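Local coordinates for protein tryptophan synthase alpha chain (Pyrococcus furiosus, PDB 1GEQ) that catalyses the aldol cleavage of indoleglycerol phosphate to indole and glyceraldehyde 3-phosphate, as the alpha subunit of tryptophan synthase, at residues A[65-69]-A[100-104]; A[109-115]-A[134-139]; A[193-197]-A[214-218]. One frame throughout, in Å; residues are numbered along the deposited sequence.

Contact 1: residues A[65-69]-A[100-104]; sequences LREAF and FLAEA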
loop_
_atom_site.group_PDB
_atom_site.type_symbol
_atom_site.label_atom_id
_atom_site.label_comp_id
_atom_site.label_asym_id
_atom_site.label_seq_id
_atom_site.Cartn_x
_atom_site.Cartn_y
_atom_site.Cartn_z
ATOM N N LEU A 65 -10.517 -14.142 0.766
ATOM C CA LEU A 65 -10.730 -12.731 1.084
ATOM C C LEU A 65 -10.751 -12.409 2.569
ATOM O O LEU A 65 -10.020 -11.531 3.026
ATOM C CB LEU A 65 -12.038 -12.231 0.467
ATOM C CG LEU A 65 -12.337 -10.753 0.739
ATOM C CD1 LEU A 65 -11.388 -9.888 -0.076
ATOM C CD2 LEU A 65 -13.782 -10.430 0.388
ATOM N N ARG A 66 -11.600 -13.110 3.314
ATOM C CA ARG A 66 -11.739 -12.880 4.746
ATOM C C ARG A 66 -10.461 -13.103 5.544
ATOM O O ARG A 66 -10.307 -12.559 6.639
ATOM C CB ARG A 66 -12.872 -13.749 5.299
ATOM C CG ARG A 66 -14.208 -13.509 4.604
ATOM C CD ARG A 66 -15.288 -13.000 5.560
ATOM N NE ARG A 66 -15.898 -11.754 5.092
ATOM C CZ ARG A 66 -16.516 -11.606 3.922
ATOM N NH1 ARG A 66 -16.616 -12.629 3.081
ATOM N NH2 ARG A 66 -17.029 -10.430 3.587
ATOM N N GLU A 67 -9.537 -13.893 5.007
ATOM C CA GLU A 67 -8.286 -14.144 5.714
ATOM C C GLU A 67 -7.504 -12.849 5.872
ATOM O O GLU A 67 -6.677 -12.719 6.773
ATOM C CB GLU A 67 -7.453 -15.193 4.973
ATOM C CG GLU A 67 -7.956 -16.610 5.201
ATOM C CD GLU A 67 -7.260 -17.629 4.326
ATOM O OE1 GLU A 67 -7.633 -18.817 4.397
ATOM O OE2 GLU A 67 -6.344 -17.245 3.565
ATOM N N ALA A 68 -7.770 -11.888 4.996
ATOM C CA ALA A 68 -7.095 -10.601 5.069
ATOM C C ALA A 68 -7.503 -9.942 6.376
ATOM O O ALA A 68 -6.678 -9.376 7.087
ATOM C CB ALA A 68 -7.504 -9.729 3.884
ATOM N N PHE A 69 -8.792 -10.027 6.694
ATOM C CA PHE A 69 -9.305 -9.434 7.917
ATOM C C PHE A 69 -8.757 -10.147 9.146
ATOM O O PHE A 69 -8.620 -9.545 10.205
ATOM C CB PHE A 69 -10.839 -9.463 7.926
ATOM C CG PHE A 69 -11.471 -8.675 6.806
ATOM C CD1 PHE A 69 -11.076 -7.362 6.550
ATOM C CD2 PHE A 69 -12.475 -9.238 6.017
ATOM C CE1 PHE A 69 -11.672 -6.619 5.525
ATOM C CE2 PHE A 69 -13.076 -8.506 4.993
ATOM C CZ PHE A 69 -12.675 -7.193 4.745
ATOM N N PHE A 100 -18.134 -4.337 2.933
ATOM C CA PHE A 100 -16.683 -4.461 2.944
ATOM C C PHE A 100 -16.032 -3.461 3.884
ATOM O O PHE A 100 -15.308 -3.844 4.806
ATOM C CB PHE A 100 -16.126 -4.269 1.529
ATOM C CG PHE A 100 -14.692 -4.697 1.382
ATOM C CD1 PHE A 100 -14.375 -5.904 0.766
ATOM C CD2 PHE A 100 -13.658 -3.906 1.876
ATOM C CE1 PHE A 100 -13.050 -6.322 0.646
ATOM C CE2 PHE A 100 -12.329 -4.315 1.763
ATOM C CZ PHE A 100 -12.025 -5.525 1.147
ATOM N N LEU A 101 -16.284 -2.179 3.648
ATOM C CA LEU A 101 -15.704 -1.126 4.472
ATOM C C LEU A 101 -16.007 -1.316 5.959
ATOM O O LEU A 101 -15.147 -1.086 6.813
ATOM C CB LEU A 101 -16.205 0.242 3.995
ATOM C CG LEU A 101 -15.807 0.618 2.562
ATOM C CD1 LEU A 101 -16.290 2.025 2.238
ATOM C CD2 LEU A 101 -14.295 0.531 2.413
ATOM N N ALA A 102 -17.225 -1.753 6.263
ATOM C CA ALA A 102 -17.643 -1.974 7.646
ATOM C C ALA A 102 -16.815 -3.058 8.338
ATOM O O ALA A 102 -16.306 -2.855 9.444
ATOM C CB ALA A 102 -19.120 -2.347 7.690
ATOM N N GLU A 103 -16.692 -4.211 7.690
ATOM C CA GLU A 103 -15.928 -5.313 8.260
ATOM C C GLU A 103 -14.446 -4.942 8.331
ATOM O O GLU A 103 -13.739 -5.348 9.251
ATOM C CB GLU A 103 -16.122 -6.580 7.424
ATOM C CG GLU A 103 -15.618 -7.858 8.090
ATOM C CD GLU A 103 -15.974 -9.105 7.298
ATOM O OE1 GLU A 103 -15.719 -10.227 7.792
ATOM O OE2 GLU A 103 -16.507 -8.964 6.176
ATOM N N ALA A 104 -13.980 -4.159 7.360
ATOM C CA ALA A 104 -12.583 -3.737 7.338
ATOM C C ALA A 104 -12.308 -2.886 8.571
ATOM O O ALA A 104 -11.331 -3.102 9.295
ATOM C CB ALA A 104 -12.292 -2.937 6.073
#

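Contact 2: residues A[109-115]-A[134-139]; sequences VDGILVV and IKTVFL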
loop_
_atom_site.group_PDB
_atom_site.type_symbol
_atom_site.label_atom_id
_atom_site.label_comp_id
_atom_site.label_asym_id
_atom_site.label_seq_id
_atom_site.Cartn_x
_atom_site.Cartn_y
_atom_site.Cartn_z
ATOM N N VAL A 109 -8.722 -1.889 10.287
ATOM C CA VAL A 109 -8.136 -1.225 9.120
ATOM C C VAL A 109 -8.341 0.290 9.233
ATOM O O VAL A 109 -9.430 0.746 9.559
ATOM C CB VAL A 109 -8.788 -1.718 7.807
ATOM C CG1 VAL A 109 -8.301 -0.872 6.625
ATOM C CG2 VAL A 109 -8.447 -3.188 7.585
ATOM N N ASP A 110 -7.299 1.063 8.944
ATOM C CA ASP A 110 -7.395 2.517 9.041
ATOM C C ASP A 110 -7.743 3.208 7.725
ATOM O O ASP A 110 -8.555 4.137 7.693
ATOM C CB ASP A 110 -6.086 3.076 9.581
ATOM C CG ASP A 110 -5.698 2.450 10.899
ATOM O OD1 ASP A 110 -4.745 1.645 10.921
ATOM O OD2 ASP A 110 -6.362 2.757 11.909
ATOM N N GLY A 111 -7.129 2.749 6.641
ATOM C CA GLY A 111 -7.396 3.358 5.354
ATOM C C GLY A 111 -7.545 2.334 4.255
ATOM O O GLY A 111 -7.196 1.165 4.430
ATOM N N ILE A 112 -8.076 2.774 3.117
ATOM C CA ILE A 112 -8.260 1.873 1.992
ATOM C C ILE A 112 -7.882 2.513 0.662
ATOM O O ILE A 112 -8.115 3.703 0.422
ATOM C CB ILE A 112 -9.711 1.366 1.901
ATOM C CG1 ILE A 112 -9.821 0.323 0.783
ATOM C CG2 ILE A 112 -10.656 2.530 1.639
ATOM C CD1 ILE A 112 -10.973 -0.642 0.957
ATOM N N LEU A 113 -7.285 1.695 -0.194
ATOM C CA LEU A 113 -6.862 2.120 -1.513
ATOM C C LEU A 113 -7.451 1.153 -2.532
ATOM O O LEU A 113 -7.140 -0.040 -2.518
ATOM C CB LEU A 113 -5.334 2.112 -1.608
ATOM C CG LEU A 113 -4.706 2.274 -3.001
ATOM C CD1 LEU A 113 -5.246 3.506 -3.715
ATOM C CD2 LEU A 113 -3.199 2.379 -2.848
ATOM N N VAL A 114 -8.322 1.670 -3.389
ATOM C CA VAL A 114 -8.936 0.858 -4.427
ATOM C C VAL A 114 -8.222 1.235 -5.719
ATOM O O VAL A 114 -8.444 2.307 -6.280
ATOM C CB VAL A 114 -10.447 1.140 -4.544
ATOM C CG1 VAL A 114 -11.085 0.170 -5.543
ATOM C CG2 VAL A 114 -11.100 0.984 -3.184
ATOM N N VAL A 115 -7.351 0.339 -6.159
ATOM C CA VAL A 115 -6.533 0.509 -7.350
ATOM C C VAL A 115 -7.262 0.923 -8.620
ATOM O O VAL A 115 -6.867 1.878 -9.288
ATOM C CB VAL A 115 -5.758 -0.790 -7.649
ATOM C CG1 VAL A 115 -4.775 -0.560 -8.776
ATOM C CG2 VAL A 115 -5.039 -1.259 -6.400
ATOM N N ILE A 134 -13.540 5.119 7.566
ATOM C CA ILE A 134 -12.336 4.634 6.903
ATOM C C ILE A 134 -11.705 5.748 6.079
ATOM O O ILE A 134 -12.391 6.436 5.326
ATOM C CB ILE A 134 -12.648 3.433 5.977
ATOM C CG1 ILE A 134 -13.000 2.209 6.826
ATOM C CG2 ILE A 134 -11.437 3.122 5.083
ATOM C CD1 ILE A 134 -11.836 1.700 7.668
ATOM N N LYS A 135 -10.398 5.929 6.232
ATOM C CA LYS A 135 -9.686 6.961 5.491
ATOM C C LYS A 135 -9.412 6.515 4.057
ATOM O O LYS A 135 -9.144 5.337 3.793
ATOM C CB LYS A 135 -8.374 7.311 6.197
ATOM C CG LYS A 135 -8.561 8.216 7.416
ATOM C CD LYS A 135 -7.238 8.487 8.126
ATOM C CE LYS A 135 -7.421 9.480 9.273
ATOM N NZ LYS A 135 -6.142 9.708 10.007
ATOM N N THR A 136 -9.476 7.464 3.129
ATOM C CA THR A 136 -9.264 7.145 1.728
ATOM C C THR A 136 -7.859 7.445 1.235
ATOM O O THR A 136 -7.249 8.446 1.612
ATOM C CB THR A 136 -10.253 7.917 0.826
ATOM O OG1 THR A 136 -10.103 9.323 1.060
ATOM C CG2 THR A 136 -11.697 7.500 1.121
ATOM N N VAL A 137 -7.356 6.551 0.393
ATOM C CA VAL A 137 -6.047 6.708 -0.223
ATOM C C VAL A 137 -6.305 6.574 -1.722
ATOM O O VAL A 137 -6.936 5.614 -2.161
ATOM C CB VAL A 137 -5.073 5.594 0.213
ATOM C CG1 VAL A 137 -3.719 5.775 -0.475
ATOM C CG2 VAL A 137 -4.910 5.610 1.704
ATOM N N PHE A 138 -5.845 7.551 -2.500
ATOM C CA PHE A 138 -6.008 7.516 -3.948
ATOM C C PHE A 138 -4.639 7.564 -4.597
ATOM O O PHE A 138 -3.709 8.165 -4.062
ATOM C CB PHE A 138 -6.840 8.696 -4.445
ATOM C CG PHE A 138 -8.290 8.589 -4.103
ATOM C CD1 PHE A 138 -8.801 9.227 -2.978
ATOM C CD2 PHE A 138 -9.150 7.837 -4.901
ATOM C CE1 PHE A 138 -10.149 9.123 -2.652
ATOM C CE2 PHE A 138 -10.510 7.726 -4.582
ATOM C CZ PHE A 138 -11.008 8.372 -3.452
ATOM N N LEU A 139 -4.518 6.939 -5.759
ATOM C CA LEU A 139 -3.234 6.937 -6.426
ATOM C C LEU A 139 -3.183 7.857 -7.633
ATOM O O LEU A 139 -4.209 8.246 -8.192
ATOM C CB LEU A 139 -2.848 5.503 -6.816
ATOM C CG LEU A 139 -3.439 4.825 -8.043
ATOM C CD1 LEU A 139 -2.727 5.325 -9.289
ATOM C CD2 LEU A 139 -3.263 3.309 -7.914
HETATM O O HOH W 1 -9.047 4.588 -3.403
HETATM O O HOH W 2 -6.930 5.304 -6.340
#

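Contact 3: residues A[193-197]-A[214-218]; sequences KVAVG and ANGVV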
loop_
_atom_site.group_PDB
_atom_site.type_symbol
_atom_site.label_atom_id
_atom_site.label_comp_id
_atom_site.label_asym_id
_atom_site.label_seq_id
_atom_site.Cartn_x
_atom_site.Cartn_y
_atom_site.Cartn_z
ATOM N N LYS A 193 -0.538 14.447 2.925
ATOM C CA LYS A 193 0.825 13.941 2.870
ATOM C C LYS A 193 0.883 13.055 1.631
ATOM O O LYS A 193 -0.150 12.574 1.160
ATOM C CB LYS A 193 1.162 13.114 4.112
ATOM C CG LYS A 193 1.240 13.946 5.394
ATOM C CD LYS A 193 1.899 13.148 6.512
ATOM C CE LYS A 193 2.154 14.028 7.743
ATOM N NZ LYS A 193 3.183 13.420 8.641
ATOM N N VAL A 194 2.081 12.848 1.110
ATOM C CA VAL A 194 2.263 12.032 -0.083
ATOM C C VAL A 194 3.251 10.910 0.195
ATOM O O VAL A 194 4.271 11.123 0.848
ATOM C CB VAL A 194 2.818 12.886 -1.268
ATOM C CG1 VAL A 194 3.165 11.995 -2.441
ATOM C CG2 VAL A 194 1.795 13.932 -1.682
ATOM N N ALA A 195 2.935 9.716 -0.297
ATOM C CA ALA A 195 3.822 8.571 -0.152
ATOM C C ALA A 195 4.113 8.152 -1.592
ATOM O O ALA A 195 3.246 8.301 -2.470
ATOM C CB ALA A 195 3.118 7.435 0.608
ATOM N N VAL A 196 5.319 7.667 -1.849
ATOM C CA VAL A 196 5.684 7.257 -3.203
ATOM C C VAL A 196 6.063 5.778 -3.279
ATOM O O VAL A 196 6.704 5.238 -2.376
ATOM C CB VAL A 196 6.883 8.076 -3.737
ATOM C CG1 VAL A 196 6.526 9.564 -3.788
ATOM C CG2 VAL A 196 8.111 7.849 -2.835
ATOM N N GLY A 197 5.640 5.138 -4.368
ATOM C CA GLY A 197 5.955 3.737 -4.601
ATOM C C GLY A 197 6.560 3.729 -5.986
ATOM O O GLY A 197 5.870 3.488 -6.981
ATOM N N ALA A 214 9.059 13.706 -0.376
ATOM C CA ALA A 214 8.117 12.624 -0.091
ATOM C C ALA A 214 7.943 12.488 1.427
ATOM O O ALA A 214 8.921 12.372 2.149
ATOM C CB ALA A 214 8.639 11.296 -0.675
ATOM N N ASN A 215 6.703 12.497 1.903
ATOM C CA ASN A 215 6.455 12.360 3.334
ATOM C C ASN A 215 6.706 10.916 3.743
ATOM O O ASN A 215 7.129 10.641 4.871
ATOM C CB ASN A 215 5.015 12.744 3.671
ATOM C CG ASN A 215 4.674 14.165 3.238
ATOM O OD1 ASN A 215 4.196 14.389 2.127
ATOM N ND2 ASN A 215 4.929 15.128 4.114
ATOM N N GLY A 216 6.470 9.995 2.811
ATOM C CA GLY A 216 6.676 8.585 3.098
ATOM C C GLY A 216 7.115 7.834 1.849
ATOM O O GLY A 216 6.768 8.218 0.736
ATOM N N VAL A 217 7.889 6.773 2.051
ATOM C CA VAL A 217 8.384 5.963 0.945
ATOM C C VAL A 217 7.901 4.522 1.120
ATOM O O VAL A 217 8.191 3.871 2.130
ATOM C CB VAL A 217 9.936 5.990 0.880
ATOM C CG1 VAL A 217 10.435 5.171 -0.326
ATOM C CG2 VAL A 217 10.426 7.439 0.764
ATOM N N VAL A 218 7.131 4.037 0.152
ATOM C CA VAL A 218 6.623 2.671 0.203
ATOM C C VAL A 218 7.708 1.733 -0.331
ATOM O O VAL A 218 8.436 2.079 -1.261
ATOM C CB VAL A 218 5.331 2.524 -0.646
ATOM C CG1 VAL A 218 4.914 1.053 -0.741
ATOM C CG2 VAL A 218 4.206 3.331 -0.011
#

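Contact 1: residues A[65-69]-A[100-104]
Two phenylalanine rings make the centre of this helix-helix contact. The edge of the Phe69 ring points at the face of the Phe100 ring in an edge-to-face pair, with centroids 5.5 Å apart, planes inclined at 63° and a closest approach of 4.0 Å between Phe69 CZ and Phe100 CZ. Leu65, one helical turn before Phe69, extends the apolar patch by bringing its CD1 to 4.0 Å from Phe100 CE1, at the edge of that ring. On the other helix Ala104 leaves room for the aromatic side chain: Phe69 CE1 lies 3.5 Å from Ala104 CA and 3.8 Å from Ala104 CB. The axes of the two short segments stay 11.1 Å apart at 36°, so large side chains fill the gap. Beneath them, Leu85 of strand 83-87 touches both rings, which places the pair between two outer helices and the wall of the TIM barrel.

Moving outward, the Glu103 chain crosses one face of Phe69 in a CH-pi contact, CG lying 4.2 Å from the ring centroid. Its carboxylate then meets the Arg66 guanidinium in a salt bridge, with Arg66 NH2 and NE donating to Glu103 OE2 at 3.0 and 3.1 Å and a weak bond from Arg66 NE to Glu103 OE1 at 3.1 Å. The salt bridge thus lies on the solvent-facing side of the buried rings, and Glu103 carries apolar and ionic contacts through one side chain.

Contact 2: residues A[109-115]-A[134-139]
Backbone hydrogen bonds join the two strands in parallel; the axes of the short strand segments approach to 4.6 Å and diverge by 33°. Lys135 N donates to Asp110 O at 3.0 Å, Ile112 N to Lys135 O at 2.9 Å, and Val137 N to Ile112 O at 2.9 Å. In this register Gly111 faces Lys135, and its CA makes a CA-H...O contact of 3.1 Å with Lys135 O.

Water takes over where the strands part. One molecule accepts from Val114 N at 3.0 Å and donates to Val137 O at 2.7 Å, bridging atoms 4.4 Å apart; a second accepts from Leu139 N at 3.0 Å and gives a weak bond to Val114 O at 3.4 Å.

Apolar packing occupies both faces. Ile112 CG2 meets Ile134 CG2 at 3.6 Å on the side where Ile112 also touches Phe125. Across the sheet, Leu113 CB lies 3.9 Å from Val137 CB, and both side chains touch Tyr161 inside the barrel.

The two parallel strands of this beta-alpha-beta unit, connected by helix 122-132, thus bond directly at first and through water toward their C-terminal ends, where the Leu113 side chain lies about 5 Å from that of active-site Glu36, and Val115's about 5 Å from that of active-site Asp47.

Contact 3: residues A[193-197]-A[214-218]
Strands 194-197 and 216-218 run parallel, with segment axes 4.6 Å apart at closest and 28° from aligned. Ala195 pairs with Gly216 and Val196 with Val217. The ladder alternates between the two strands: Gly216 N donates to Val194 O at 3.2 Å, Val196 N to Gly216 O at 3.0 Å, and Val218 N to Val196 O at 2.8 Å. Ahead of the paired residues a side chain replaces the backbone acceptor, as Asn215 OD1 takes the hydrogen of Val194 N at 2.8 Å; Asn215 ND2 donates to Asp4 OD2.

On the interior face Ala195 CB lies 4.3 Å from Val218 CG2. On the outer face Val196 CG2 packs against Ala214 CB at 4.1 Å and Val217 CG2 at 4.3 Å.

Helix 203-211 connects the strands as a beta-alpha-beta unit. The Val218 side chain lies about 4 Å from that of Glu36 and, inside the barrel, touches Tyr161 of strand 159-163 and both Ile8 and Tyr10 of strand 6-12, while Leu183 of helix 177-189 covers Val196 from outside.

In the fold
The three contacts follow in series along one TIM barrel. Contact 1 joins helices 65-76 and 97-107 outside the sheet; its centre is 13 Å from that of contact 2, and the two touch. Leu101 CD2 packs 3.8 Å from Ile112 CD1, and Ala104 O lies 3.0 Å from Val109 N, a probable hydrogen bond where helix 97-107 leads into strand 111-114. Contacts 2 and 3 belong to the same eight-stranded parallel sheet, 14 Å apart between centres, with strand 159-163 between them in the strand order. Contacts 1 and 3 lie on opposite sides of the chain's centre, 25 Å apart between centres. Both strand contacts approach Glu36, so separate parts of the barrel contribute side chains beside the same catalytic residue.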